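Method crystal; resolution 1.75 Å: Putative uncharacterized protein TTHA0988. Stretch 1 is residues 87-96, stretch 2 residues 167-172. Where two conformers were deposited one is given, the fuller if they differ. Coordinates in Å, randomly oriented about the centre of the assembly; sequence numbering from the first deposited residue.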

# COMPACT_ATOMS: atom_id res chain seq x y z
N GLU A 87 -11.52 26.02 -0.15
CA GLU A 87 -12.83 26.06 -0.80
C GLU A 87 -13.98 25.98 0.21
O GLU A 87 -15.06 26.49 -0.06
CB GLU A 87 -12.94 24.92 -1.82
CG GLU A 87 -14.18 24.97 -2.72
CD GLU A 87 -14.21 23.84 -3.74
OE1 GLU A 87 -13.15 23.52 -4.32
OE2 GLU A 87 -15.29 23.27 -3.96
N ASP A 88 -13.75 25.35 1.36
CA ASP A 88 -14.78 25.17 2.38
C ASP A 88 -14.75 26.21 3.51
O ASP A 88 -15.58 26.16 4.42
CB ASP A 88 -14.67 23.78 3.00
CG ASP A 88 -14.88 22.67 1.99
OD1 ASP A 88 -15.78 22.81 1.13
OD2 ASP A 88 -14.15 21.65 2.05
N LEU A 89 -13.81 27.15 3.45
CA LEU A 89 -13.63 28.09 4.56
C LEU A 89 -14.92 28.87 4.86
O LEU A 89 -15.33 28.96 6.03
CB LEU A 89 -12.42 29.00 4.30
CG LEU A 89 -11.98 29.97 5.40
CD1 LEU A 89 -11.69 29.24 6.68
CD2 LEU A 89 -10.74 30.75 4.94
N PRO A 90 -15.59 29.42 3.83
CA PRO A 90 -16.84 30.13 4.12
C PRO A 90 -17.93 29.25 4.76
O PRO A 90 -18.61 29.71 5.68
CB PRO A 90 -17.29 30.63 2.74
CG PRO A 90 -16.04 30.74 1.96
CD PRO A 90 -15.18 29.60 2.42
N GLU A 91 -18.08 28.02 4.29
CA GLU A 91 -19.07 27.09 4.83
C GLU A 91 -18.74 26.66 6.26
O GLU A 91 -19.62 26.55 7.11
CB GLU A 91 -19.19 25.85 3.95
CG GLU A 91 -20.28 24.88 4.38
CD GLU A 91 -20.22 23.57 3.63
OE1 GLU A 91 -20.20 23.60 2.38
OE2 GLU A 91 -20.19 22.51 4.29
N VAL A 92 -17.46 26.38 6.51
CA VAL A 92 -17.02 26.05 7.87
C VAL A 92 -17.36 27.20 8.83
O VAL A 92 -17.94 26.98 9.89
CB VAL A 92 -15.50 25.75 7.89
CG1 VAL A 92 -14.98 25.63 9.32
CG2 VAL A 92 -15.21 24.48 7.11
N ALA A 93 -17.00 28.42 8.44
CA ALA A 93 -17.28 29.61 9.26
C ALA A 93 -18.77 29.73 9.57
O ALA A 93 -19.16 29.95 10.72
CB ALA A 93 -16.77 30.87 8.57
N SER A 94 -19.61 29.59 8.54
CA SER A 94 -21.06 29.71 8.69
C SER A 94 -21.63 28.66 9.63
O SER A 94 -22.42 28.97 10.53
CB SER A 94 -21.76 29.60 7.34
OG SER A 94 -21.51 30.73 6.53
N ARG A 95 -21.23 27.40 9.42
CA ARG A 95 -21.74 26.29 10.22
C ARG A 95 -21.32 26.37 11.69
O ARG A 95 -22.00 25.81 12.56
CB ARG A 95 -21.32 24.96 9.60
CG ARG A 95 -22.01 24.69 8.27
CD ARG A 95 -21.44 23.49 7.57
NE ARG A 95 -21.60 22.27 8.35
CZ ARG A 95 -21.11 21.09 8.00
NH1 ARG A 95 -20.42 20.95 6.88
NH2 ARG A 95 -21.31 20.04 8.78
N LEU A 96 -20.23 27.08 11.98
CA LEU A 96 -19.72 27.20 13.35
C LEU A 96 -20.05 28.53 14.01
O LEU A 96 -19.70 28.74 15.17
CB LEU A 96 -18.20 26.98 13.36
CG LEU A 96 -17.74 25.57 13.00
CD1 LEU A 96 -16.23 25.54 12.79
CD2 LEU A 96 -18.16 24.57 14.09
N GLY A 167 -12.94 13.77 2.30
CA GLY A 167 -14.15 14.43 2.78
C GLY A 167 -13.92 15.41 3.91
O GLY A 167 -14.88 15.90 4.50
N TRP A 168 -12.67 15.72 4.22
CA TRP A 168 -12.36 16.70 5.26
C TRP A 168 -12.64 18.11 4.74
O TRP A 168 -12.73 18.34 3.53
CB TRP A 168 -10.93 16.54 5.77
CG TRP A 168 -10.75 15.35 6.67
CD1 TRP A 168 -11.56 14.25 6.75
CD2 TRP A 168 -9.69 15.13 7.62
NE1 TRP A 168 -11.08 13.37 7.69
CE2 TRP A 168 -9.93 13.88 8.23
CE3 TRP A 168 -8.57 15.88 8.01
CZ2 TRP A 168 -9.09 13.36 9.21
CZ3 TRP A 168 -7.73 15.35 8.98
CH2 TRP A 168 -8.00 14.10 9.58
N ASN A 169 -12.83 19.04 5.67
CA ASN A 169 -13.22 20.41 5.34
C ASN A 169 -11.97 21.23 5.02
O ASN A 169 -11.11 21.42 5.87
CB ASN A 169 -13.98 21.04 6.52
CG ASN A 169 -15.24 20.27 6.87
OD1 ASN A 169 -16.24 20.34 6.15
ND2 ASN A 169 -15.20 19.53 7.99
N LEU A 170 -11.89 21.71 3.78
CA LEU A 170 -10.67 22.34 3.26
C LEU A 170 -10.60 23.82 3.64
O LEU A 170 -11.42 24.63 3.20
CB LEU A 170 -10.59 22.19 1.74
CG LEU A 170 -10.80 20.79 1.17
CD1 LEU A 170 -10.56 20.82 -0.35
CD2 LEU A 170 -9.90 19.76 1.84
N LEU A 171 -9.61 24.15 4.47
CA LEU A 171 -9.43 25.51 4.98
C LEU A 171 -8.35 26.31 4.24
O LEU A 171 -8.40 27.54 4.21
CB LEU A 171 -9.05 25.47 6.46
CG LEU A 171 -10.01 24.79 7.41
CD1 LEU A 171 -9.62 25.10 8.85
CD2 LEU A 171 -11.45 25.24 7.12
N GLY A 172 -7.37 25.62 3.67
CA GLY A 172 -6.29 26.32 3.00
C GLY A 172 -5.31 25.43 2.29
O GLY A 172 -5.58 24.25 2.03
O HOH W 1 -17.36 21.67 4.05
O HOH W 2 -18.55 18.99 6.63

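How does the chain leading into the helix meet the strand? Glu87 adds little, its side-chain end leading away, but at Asp88 the two backbones come close, with CA of Asp88 5.1 Å from CA of Leu170. Asp88 engages Leu170 twice. Asp88 N donates to Leu170 O at 3.1 Å, while Asp88 OD2 accepts from Leu170 N at 2.8 Å, with a nearly straight N-H...O angle of 175°. Both polar backbone atoms of Leu170 are thus satisfied by a single residue, whose CA-to-CB bond points toward the strand. Asp88 O also accepts from Val92 N at 2.8 Å, so the residue that grips the strand is tied to the first helical turn as well.

What does the helix contribute once it begins? It runs across the strand and not alongside it, at 112° between their N-to-C directions, the axes approaching to 7.9 Å. Leu89 and Val92 supply the apolar contact. Leu89 CD1 lies 4.0 Å from Leu171 CD2, and Val92 CG2 lies 3.8 Å from that same methyl. Although CA-to-CB of Leu171 points away from the helix, the end of its side chain comes nearer, bringing CD2 within van der Waals reach of both residues. Val92 CG2 also packs 3.7 Å from Asn169 CB, using the aliphatic part of a polar side chain.

How do Glu91 and Arg95, on the same helix, reach the strand? One turn apart, they form a salt bridge, with Arg95 NH1 donating to Glu91 OE2 at 3.0 Å. Water carries the connection onward. Water 1 donates to Asn169 OD1 at 2.7 Å and, weakly, to Glu91 OE2 at 3.0 Å; water 2 accepts from Arg95 NH1 at 2.7 Å and donates to Asn169 OD1 at 2.7 Å. The amide oxygen of Asn169 therefore joins both charged partners through solvent.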